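Local coordinates for protein MmeI (Methylophilus methylotrophus, PDB 5HR4) that recognises and cuts DNA as a Type IIL restriction-modification enzyme, and probably also methylates adenine at N6 with S-adenosyl-L-methionine as methyl donor, at residues A[318-321]-A[322-325]; A[341-344]-A[345-348]; A[551-554]-A[555-558]; A[794-797]-A[798-802]. One frame throughout, in Å; residues are numbered along the deposited sequence.

Contact 1 of 4, residues A[318-321]-A[322-325]; sequences EANI and LKLI
Lys323 folds back along the side chain of Asn320, one turn earlier in helix 318-340. This helix packs on the mixed sheet of the Rossmann-like methyltransferase fold, and both segments lie in its first two turns. The lysine can be followed outward. CB sits near Asn320 O (3.8 Å). CG lies close to Ala319 O. CD then runs beside the asparagine amide, 3.2 Å from Asn320 OD1, and CE also stays near Asn320 OD1. The chain is bent at its third torsion (chi3 127°), which carries the ammonium group round to the amide oxygen. NZ donates to Asn320 OD1 at 2.9 Å, nearly in line with the side-chain C=O. The two side chains lie alongside each other and point the same way. NZ also bonds Tyr600 OH, and the lysine makes a cation-pi contact with Phe568.

Other side chains of the two turns face helix 368-388 and the sheet. Glu318 and Leu322 run side by side, with CG of the glutamate 3.8 Å from CD1 of the leucine. The carboxylate itself forms a salt bridge with Arg375 on helix 368-388. Leu324 is buried against strands 477-480, 532-538 and 581-588. The side chain of Ile321 lies about 5 Å from the bound sinefungin. The backbone oxygen of Ile321 takes two N-H groups. Ile325 N comes to Ile321 O almost head-on at 2.8 Å, while Leu324 N reaches the same oxygen at 2.9 Å from above the carbonyl plane, 68° out of it.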
loop_
_atom_site.group_PDB
_atom_site.type_symbol
_atom_site.label_atom_id
_atom_site.label_comp_id
_atom_site.label_asym_id
_atom_site.label_seq_id
_atom_site.Cartn_x
_atom_site.Cartn_y
_atom_site.Cartn_z
ATOM N N GLU A 318 0.955 -14.258 -2.427
ATOM C CA GLU A 318 1.128 -14.970 -3.690
ATOM C C GLU A 318 0.241 -14.390 -4.789
ATOM O O GLU A 318 0.696 -14.197 -5.921
ATOM C CB GLU A 318 0.830 -16.462 -3.516
ATOM C CG GLU A 318 1.384 -17.324 -4.660
ATOM C CD GLU A 318 1.485 -18.818 -4.320
ATOM O OE1 GLU A 318 2.123 -19.179 -3.297
ATOM O OE2 GLU A 318 0.924 -19.636 -5.094
ATOM N N ALA A 319 -1.026 -14.096 -4.479
ATOM C CA ALA A 319 -1.941 -13.679 -5.536
ATOM C C ALA A 319 -1.557 -12.321 -6.101
ATOM O O ALA A 319 -1.679 -12.092 -7.307
ATOM C CB ALA A 319 -3.371 -13.642 -5.024
ATOM N N ASN A 320 -1.087 -11.406 -5.247
ATOM C CA ASN A 320 -0.826 -10.045 -5.701
ATOM C C ASN A 320 0.476 -9.949 -6.487
ATOM O O ASN A 320 0.549 -9.170 -7.449
ATOM C CB ASN A 320 -0.840 -9.097 -4.508
ATOM C CG ASN A 320 -2.251 -8.638 -4.148
ATOM O OD1 ASN A 320 -3.154 -8.628 -4.998
ATOM N ND2 ASN A 320 -2.442 -8.244 -2.901
ATOM N N ILE A 321 1.479 -10.760 -6.123
ATOM C CA ILE A 321 2.695 -10.902 -6.931
ATOM C C ILE A 321 2.381 -11.516 -8.303
ATOM O O ILE A 321 2.940 -11.100 -9.329
ATOM C CB ILE A 321 3.746 -11.729 -6.155
ATOM C CG1 ILE A 321 4.086 -11.036 -4.835
ATOM C CG2 ILE A 321 5.002 -11.933 -6.973
ATOM C CD1 ILE A 321 5.033 -11.823 -3.945
ATOM N N LEU A 322 1.486 -12.510 -8.354
ATOM C CA LEU A 322 1.144 -13.103 -9.650
ATOM C C LEU A 322 0.452 -12.092 -10.567
ATOM O O LEU A 322 0.723 -12.075 -11.772
ATOM C CB LEU A 322 0.300 -14.366 -9.457
ATOM C CG LEU A 322 1.128 -15.508 -8.837
ATOM C CD1 LEU A 322 0.310 -16.685 -8.259
ATOM C CD2 LEU A 322 2.115 -16.014 -9.861
ATOM N N LYS A 323 -0.407 -11.207 -10.032
ATOM C CA LYS A 323 -0.975 -10.179 -10.910
ATOM C C LYS A 323 0.094 -9.226 -11.419
ATOM O O LYS A 323 -0.138 -8.508 -12.398
ATOM C CB LYS A 323 -2.050 -9.310 -10.232
ATOM C CG LYS A 323 -2.729 -9.862 -9.026
ATOM C CD LYS A 323 -3.238 -8.716 -8.173
ATOM C CE LYS A 323 -4.710 -8.867 -7.850
ATOM N NZ LYS A 323 -5.153 -7.768 -6.959
ATOM N N LEU A 324 1.246 -9.169 -10.747
ATOM C CA LEU A 324 2.291 -8.254 -11.174
ATOM C C LEU A 324 3.311 -8.922 -12.101
ATOM O O LEU A 324 3.697 -8.332 -13.120
ATOM C CB LEU A 324 2.968 -7.653 -9.945
ATOM C CG LEU A 324 4.003 -6.555 -10.156
ATOM C CD1 LEU A 324 4.049 -5.782 -8.892
ATOM C CD2 LEU A 324 5.393 -7.112 -10.464
ATOM N N ILE A 325 3.745 -10.149 -11.798
ATOM C CA ILE A 325 4.744 -10.772 -12.664
ATOM C C ILE A 325 4.153 -11.419 -13.919
ATOM O O ILE A 325 4.900 -11.654 -14.882
ATOM C CB ILE A 325 5.589 -11.812 -11.904
ATOM C CG1 ILE A 325 4.731 -13.006 -11.480
ATOM C CG2 ILE A 325 6.313 -11.157 -10.701
ATOM C CD1 ILE A 325 5.479 -14.061 -10.683
#

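Contact 2 of 4, residues A[341-344]-A[345-348]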
loop_
_atom_site.group_PDB
_atom_site.type_symbol
_atom_site.label_atom_id
_atom_site.label_comp_id
_atom_site.label_asym_id
_atom_site.label_seq_id
_atom_site.Cartn_x
_atom_site.Cartn_y
_atom_site.Cartn_z
ATOM N N LYS A 341 8.738 -24.818 -28.373
ATOM C CA LYS A 341 8.883 -26.072 -27.636
ATOM C C LYS A 341 9.184 -27.284 -28.519
ATOM O O LYS A 341 9.756 -28.260 -28.019
ATOM C CB LYS A 341 7.600 -26.312 -26.829
ATOM C CG LYS A 341 7.089 -27.745 -26.787
ATOM C CD LYS A 341 5.820 -27.873 -25.953
ATOM C CE LYS A 341 4.628 -27.368 -26.727
ATOM N NZ LYS A 341 3.384 -27.300 -25.893
ATOM N N ASN A 342 8.830 -27.252 -29.812
ATOM C CA ASN A 342 8.989 -28.408 -30.699
ATOM C C ASN A 342 10.223 -28.315 -31.593
ATOM O O ASN A 342 10.438 -29.198 -32.441
ATOM C CB ASN A 342 7.731 -28.598 -31.559
ATOM C CG ASN A 342 6.574 -29.239 -30.782
ATOM O OD1 ASN A 342 6.775 -30.134 -29.951
ATOM N ND2 ASN A 342 5.360 -28.782 -31.058
ATOM N N ASN A 343 11.036 -27.278 -31.409
ATOM C CA ASN A 343 12.276 -27.048 -32.139
ATOM C C ASN A 343 13.406 -27.119 -31.116
ATOM O O ASN A 343 13.578 -26.190 -30.316
ATOM C CB ASN A 343 12.212 -25.688 -32.839
ATOM C CG ASN A 343 13.500 -25.298 -33.528
ATOM O OD1 ASN A 343 14.604 -25.618 -33.087
ATOM N ND2 ASN A 343 13.361 -24.570 -34.623
ATOM N N LYS A 344 14.164 -28.219 -31.137
ATOM C CA LYS A 344 15.264 -28.414 -30.192
ATOM C C LYS A 344 16.213 -27.226 -30.193
ATOM O O LYS A 344 16.664 -26.777 -29.132
ATOM C CB LYS A 344 16.033 -29.694 -30.526
ATOM C CG LYS A 344 15.885 -30.822 -29.497
ATOM C CD LYS A 344 14.569 -31.598 -29.636
ATOM C CE LYS A 344 14.520 -32.755 -28.633
ATOM N NZ LYS A 344 13.277 -33.593 -28.694
ATOM N N ASN A 345 16.521 -26.703 -31.385
ATOM C CA ASN A 345 17.418 -25.555 -31.510
ATOM C C ASN A 345 16.873 -24.343 -30.756
ATOM O O ASN A 345 17.490 -23.849 -29.803
ATOM C CB ASN A 345 17.607 -25.224 -32.987
ATOM C CG ASN A 345 19.022 -24.896 -33.332
ATOM O OD1 ASN A 345 19.944 -25.620 -32.954
ATOM N ND2 ASN A 345 19.216 -23.791 -34.054
ATOM N N LYS A 346 15.696 -23.859 -31.168
ATOM C CA LYS A 346 15.132 -22.649 -30.580
ATOM C C LYS A 346 14.842 -22.831 -29.092
ATOM O O LYS A 346 14.886 -21.864 -28.318
ATOM C CB LYS A 346 13.868 -22.252 -31.356
ATOM C CG LYS A 346 14.130 -21.699 -32.787
ATOM C CD LYS A 346 12.847 -21.609 -33.627
ATOM C CE LYS A 346 12.763 -20.312 -34.421
ATOM N NZ LYS A 346 11.330 -19.869 -34.564
ATOM N N LEU A 347 14.565 -24.068 -28.677
ATOM C CA LEU A 347 14.377 -24.358 -27.262
ATOM C C LEU A 347 15.684 -24.196 -26.498
ATOM O O LEU A 347 15.689 -23.721 -25.355
ATOM C CB LEU A 347 13.824 -25.775 -27.105
ATOM C CG LEU A 347 13.108 -26.093 -25.793
ATOM C CD1 LEU A 347 12.044 -25.025 -25.481
ATOM C CD2 LEU A 347 12.494 -27.487 -25.833
ATOM N N LEU A 348 16.803 -24.586 -27.110
ATOM C CA LEU A 348 18.104 -24.396 -26.474
ATOM C C LEU A 348 18.396 -22.915 -26.269
ATOM O O LEU A 348 18.807 -22.494 -25.180
ATOM C CB LEU A 348 19.191 -25.059 -27.321
ATOM C CG LEU A 348 19.245 -26.581 -27.178
ATOM C CD1 LEU A 348 19.847 -27.257 -28.412
ATOM C CD2 LEU A 348 20.026 -26.939 -25.927
#
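Asn343 OD1 accepts the backbone N-H of Lys346 at 2.8 Å. The bond is fairly straight at the hydrogen (163°). At the oxygen it is not on a lone pair, for the donor stands above the plane of the side-chain carbonyl, 64° out of it. The asparagine has CG anti to its own backbone N (chi1 175°), and this swings the amide over the start of the next helix. The other end of the amide meets the same lysine through its aliphatic part. Asn343 ND2 is 3.2 Å from Lys346 CD and 3.5 Å from Lys346 CG.

This is an N-cap. Asn343 is the last residue of the short link between helix 318-340 and helix 344-355, and its side chain serves an amide in the first turn, which has no earlier helical carbonyl to bond. Its backbone joins in too, as Leu347 N donates to Asn343 O at 2.9 Å. The next bond of the helix runs from Leu348 N to Lys344 O (3.0 Å).

Leu347 is the buried residue here. Its CD2 touches Lys341 O at 3.6 Å, and its CD1 approaches Lys341 CA. The same side chain packs on Phe337 and Val340 of helix 318-340 and on Leu388 of helix 368-388. The amine of Lys341 forms a salt bridge with Glu338, one turn back along the chain.

Contact 3 of 4, residues A[551-554]-A[555-558]; sequences WPLL and LSLG
Ser556 and Leu557 turn back on the carbonyls of Leu553 and Leu554 where helix 544-556 ends. The ending is a Schellman motif, with Gly558 taking a positive phi (95°) just after the last turn.

The backbone bonds come first. Leu555 N donates to Trp551 O at 2.9 Å, and Ser556 N donates to Pro552 O at 3.1 Å. Both are ordinary helical bonds. Then the pattern tightens. Leu557 N prefers Leu554 O, three residues back, at 3.0 Å, and its bond to Leu553 O is only weak. Gly558 N closes the turn on Leu555 O. Further up, the helix is kinked. Pro552 has no N-H to give, and Leu553 N also lacks a bond to the turn before.

One polar side chain takes part. The hydroxyl of Ser556 sits between its backbone N and its carbonyl carbon (chi1 81°). From there OG donates to Leu553 O at 2.9 Å, tilted from the carbonyl plane.

Among the apolar contacts, Leu553 CD1 and Leu557 CD1 meet at 4.5 Å, and both leucines pack on helix 517-524. Within 551-554, Leu554 CD1 lies over one face of the Trp551 ring, 3.6 Å above its plane and toward its rim. The indole is further held by Trp551 NE1, which bonds Ile541 O.

Leu555 packs against the backbone instead. Its isobutyl group bends back over the same turn, with Leu555 CG resting 3.3 Å from Trp551 O.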
loop_
_atom_site.group_PDB
_atom_site.type_symbol
_atom_site.label_atom_id
_atom_site.label_comp_id
_atom_site.label_asym_id
_atom_site.label_seq_id
_atom_site.Cartn_x
_atom_site.Cartn_y
_atom_site.Cartn_z
ATOM N N TRP A 551 4.093 12.778 -11.596
ATOM C CA TRP A 551 4.079 12.377 -12.995
ATOM C C TRP A 551 4.699 13.391 -13.957
ATOM O O TRP A 551 5.230 12.979 -14.998
ATOM C CB TRP A 551 2.643 12.027 -13.374
ATOM C CG TRP A 551 2.302 10.807 -12.625
ATOM C CD1 TRP A 551 1.606 10.721 -11.450
ATOM C CD2 TRP A 551 2.736 9.482 -12.934
ATOM N NE1 TRP A 551 1.547 9.411 -11.031
ATOM C CE2 TRP A 551 2.238 8.630 -11.925
ATOM C CE3 TRP A 551 3.477 8.926 -13.985
ATOM C CZ2 TRP A 551 2.459 7.252 -11.936
ATOM C CZ3 TRP A 551 3.700 7.564 -13.990
ATOM C CH2 TRP A 551 3.192 6.742 -12.971
ATOM N N PRO A 552 4.671 14.702 -13.674
ATOM C CA PRO A 552 5.511 15.611 -14.468
ATOM C C PRO A 552 6.962 15.168 -14.511
ATOM O O PRO A 552 7.564 15.098 -15.592
ATOM C CB PRO A 552 5.325 16.949 -13.748
ATOM C CG PRO A 552 3.940 16.892 -13.271
ATOM C CD PRO A 552 3.733 15.465 -12.827
ATOM N N LEU A 553 7.536 14.842 -13.353
ATOM C CA LEU A 553 8.921 14.393 -13.322
ATOM C C LEU A 553 9.092 13.060 -14.041
ATOM O O LEU A 553 10.083 12.861 -14.756
ATOM C CB LEU A 553 9.400 14.290 -11.879
ATOM C CG LEU A 553 10.790 13.678 -11.720
ATOM C CD1 LEU A 553 11.859 14.610 -12.265
ATOM C CD2 LEU A 553 11.055 13.317 -10.260
ATOM N N LEU A 554 8.149 12.129 -13.875
ATOM C CA LEU A 554 8.332 10.815 -14.485
ATOM C C LEU A 554 8.234 10.897 -16.005
ATOM O O LEU A 554 9.071 10.330 -16.719
ATOM C CB LEU A 554 7.321 9.811 -13.925
ATOM C CG LEU A 554 7.583 9.295 -12.503
ATOM C CD1 LEU A 554 6.702 8.092 -12.134
ATOM C CD2 LEU A 554 9.039 8.959 -12.332
ATOM N N LEU A 555 7.219 11.603 -16.522
ATOM C CA LEU A 555 7.067 11.709 -17.974
ATOM C C LEU A 555 8.281 12.383 -18.605
ATOM O O LEU A 555 8.785 11.933 -19.639
ATOM C CB LEU A 555 5.783 12.463 -18.325
ATOM C CG LEU A 555 4.435 11.813 -17.969
ATOM C CD1 LEU A 555 3.269 12.717 -18.342
ATOM C CD2 LEU A 555 4.264 10.469 -18.648
ATOM N N SER A 556 8.791 13.438 -17.969
ATOM C CA SER A 556 9.947 14.150 -18.499
ATOM C C SER A 556 11.172 13.258 -18.628
ATOM O O SER A 556 12.092 13.603 -19.374
ATOM C CB SER A 556 10.283 15.350 -17.606
ATOM O OG SER A 556 11.020 14.948 -16.463
ATOM N N LEU A 557 11.218 12.134 -17.917
ATOM C CA LEU A 557 12.376 11.249 -17.961
ATOM C C LEU A 557 12.228 10.133 -18.982
ATOM O O LEU A 557 13.120 9.283 -19.085
ATOM C CB LEU A 557 12.638 10.656 -16.578
ATOM C CG LEU A 557 13.163 11.661 -15.544
ATOM C CD1 LEU A 557 13.497 10.958 -14.233
ATOM C CD2 LEU A 557 14.380 12.412 -16.069
ATOM N N GLY A 558 11.140 10.132 -19.749
ATOM C CA GLY A 558 10.872 9.110 -20.724
ATOM C C GLY A 558 9.986 7.986 -20.238
ATOM O O GLY A 558 9.759 7.032 -20.994
#

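Contact 4 of 4, residues A[794-797]-A[798-802]; sequences HNCW and MRNVG
Trp797 turns one face of its indole to the two methyls of Val801, one turn on. Val801 CG2 makes a CH-pi contact, 3.7 Å from the centroid of the five-membered ring of Trp797. Val801 CG1 stands over the same ring system toward the six-membered part, 3.7 Å from Trp797 CZ2. With CG anti to the backbone N (chi1 -173°), the indole is carried along to Val801. Its NE1 bonds Thr819 OG1, and Phe820 and Phe896 meet the ring from outside the helix. The carbonyl of Trp797 holds two N-H groups: Val801 N at 3.0 Å, nearly straight, and Asn800 N from above the carbonyl plane.

This is the end of helix 792-801 in the target recognition domain; Gly802 is the first residue to leave helical backbone angles.

Bends at chi2 (-84°) and chi3 (-59°) bring Met798 CE back to Asn795, 3.7 Å from OD1. The asparagine is fixed by outside partners, with OD1 accepting from Ile760 N and ND2 donating to Ser791 O. Asn795 O accepts Arg799 N at 2.9 Å and also lies over one face of the Arg799 guanidinium, whose NH1 forms a salt bridge with Glu888. Asn800 ND2 donates to Cys796 O at 2.7 Å.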
loop_
_atom_site.group_PDB
_atom_site.type_symbol
_atom_site.label_atom_id
_atom_site.label_comp_id
_atom_site.label_asym_id
_atom_site.label_seq_id
_atom_site.Cartn_x
_atom_site.Cartn_y
_atom_site.Cartn_z
ATOM N N HIS A 794 -20.271 17.805 -12.311
ATOM C CA HIS A 794 -19.352 18.173 -11.248
ATOM C C HIS A 794 -18.880 16.939 -10.501
ATOM O O HIS A 794 -17.677 16.773 -10.268
ATOM C CB HIS A 794 -20.015 19.165 -10.296
ATOM C CG HIS A 794 -19.149 19.540 -9.138
ATOM N ND1 HIS A 794 -17.942 20.189 -9.297
ATOM C CD2 HIS A 794 -19.292 19.325 -7.809
ATOM C CE1 HIS A 794 -17.382 20.369 -8.113
ATOM N NE2 HIS A 794 -18.181 19.855 -7.194
ATOM N N ASN A 795 -19.816 16.047 -10.137
ATOM C CA ASN A 795 -19.457 14.823 -9.422
ATOM C C ASN A 795 -18.558 13.927 -10.268
ATOM O O ASN A 795 -17.692 13.214 -9.738
ATOM C CB ASN A 795 -20.706 14.053 -9.008
ATOM C CG ASN A 795 -21.394 14.656 -7.803
ATOM O OD1 ASN A 795 -20.961 14.452 -6.673
ATOM N ND2 ASN A 795 -22.483 15.385 -8.029
ATOM N N CYS A 796 -18.739 13.944 -11.580
ATOM C CA CYS A 796 -17.799 13.219 -12.421
ATOM C C CYS A 796 -16.410 13.851 -12.337
ATOM O O CYS A 796 -15.390 13.144 -12.304
ATOM C CB CYS A 796 -18.317 13.183 -13.856
ATOM S SG CYS A 796 -17.103 12.615 -14.992
ATOM N N TRP A 797 -16.357 15.184 -12.284
ATOM C CA TRP A 797 -15.081 15.866 -12.110
ATOM C C TRP A 797 -14.450 15.502 -10.770
ATOM O O TRP A 797 -13.320 15.005 -10.720
ATOM C CB TRP A 797 -15.275 17.375 -12.235
ATOM C CG TRP A 797 -13.993 18.120 -12.240
ATOM C CD1 TRP A 797 -13.478 18.886 -11.229
ATOM C CD2 TRP A 797 -13.045 18.167 -13.305
ATOM N NE1 TRP A 797 -12.276 19.417 -11.609
ATOM C CE2 TRP A 797 -11.981 18.987 -12.877
ATOM C CE3 TRP A 797 -12.994 17.606 -14.579
ATOM C CZ2 TRP A 797 -10.874 19.248 -13.679
ATOM C CZ3 TRP A 797 -11.900 17.867 -15.372
ATOM C CH2 TRP A 797 -10.852 18.687 -14.920
ATOM N N MET A 798 -15.181 15.730 -9.674
ATOM C CA MET A 798 -14.730 15.309 -8.346
ATOM C C MET A 798 -14.200 13.873 -8.337
ATOM O O MET A 798 -13.158 13.598 -7.728
ATOM C CB MET A 798 -15.880 15.461 -7.349
ATOM C CG MET A 798 -15.603 14.905 -5.960
ATOM S SD MET A 798 -15.891 13.126 -5.766
ATOM C CE MET A 798 -17.621 12.972 -6.198
ATOM N N ARG A 799 -14.908 12.945 -9.003
ATOM C CA ARG A 799 -14.516 11.531 -9.039
ATOM C C ARG A 799 -13.172 11.319 -9.705
ATOM O O ARG A 799 -12.449 10.376 -9.358
ATOM C CB ARG A 799 -15.551 10.707 -9.798
ATOM C CG ARG A 799 -16.540 9.937 -8.956
ATOM C CD ARG A 799 -17.592 9.307 -9.842
ATOM N NE ARG A 799 -18.907 9.572 -9.282
ATOM C CZ ARG A 799 -19.840 10.343 -9.833
ATOM N NH1 ARG A 799 -19.644 10.935 -11.002
ATOM N NH2 ARG A 799 -20.985 10.509 -9.197
ATOM N N ASN A 800 -12.825 12.161 -10.678
ATOM C CA ASN A 800 -11.644 11.931 -11.501
ATOM C C ASN A 800 -10.403 12.703 -11.063
ATOM O O ASN A 800 -9.302 12.138 -11.069
ATOM C CB ASN A 800 -11.973 12.260 -12.950
ATOM C CG ASN A 800 -12.711 11.152 -13.605
ATOM O OD1 ASN A 800 -12.104 10.196 -14.081
ATOM N ND2 ASN A 800 -14.030 11.238 -13.606
ATOM N N VAL A 801 -10.531 13.980 -10.698
ATOM C CA VAL A 801 -9.359 14.751 -10.319
ATOM C C VAL A 801 -9.240 14.939 -8.825
ATOM O O VAL A 801 -8.192 15.420 -8.368
ATOM C CB VAL A 801 -9.329 16.133 -11.002
ATOM C CG1 VAL A 801 -9.683 15.996 -12.465
ATOM C CG2 VAL A 801 -10.267 17.092 -10.285
ATOM N N GLY A 802 -10.269 14.600 -8.048
ATOM C CA GLY A 802 -10.156 14.646 -6.603
ATOM C C GLY A 802 -9.250 13.546 -6.100
ATOM O O GLY A 802 -8.636 12.795 -6.855
#

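How the contacts relate
The four contacts follow one another along the chain, and none touches another. Contacts 1 and 2 lie on consecutive helices, 318-340 and 344-355, with centres 29 Å apart. Contact 1 is near the bound sinefungin, while contact 2 is at the surface, about 36 Å from the DNA at its nearest atom. Contact 3 ends helix 544-556, which links strands 532-538 and 560-569 of the mixed methyltransferase sheet. Contact 4 belongs to the target recognition domain and comes within about 5 Å of the DNA. Its centre is 24 Å from contact 3 and 53 Å from contact 2. Contacts 1 to 3 thus belong to the methyltransferase part, contact 4 to the domain that probably reads DNA.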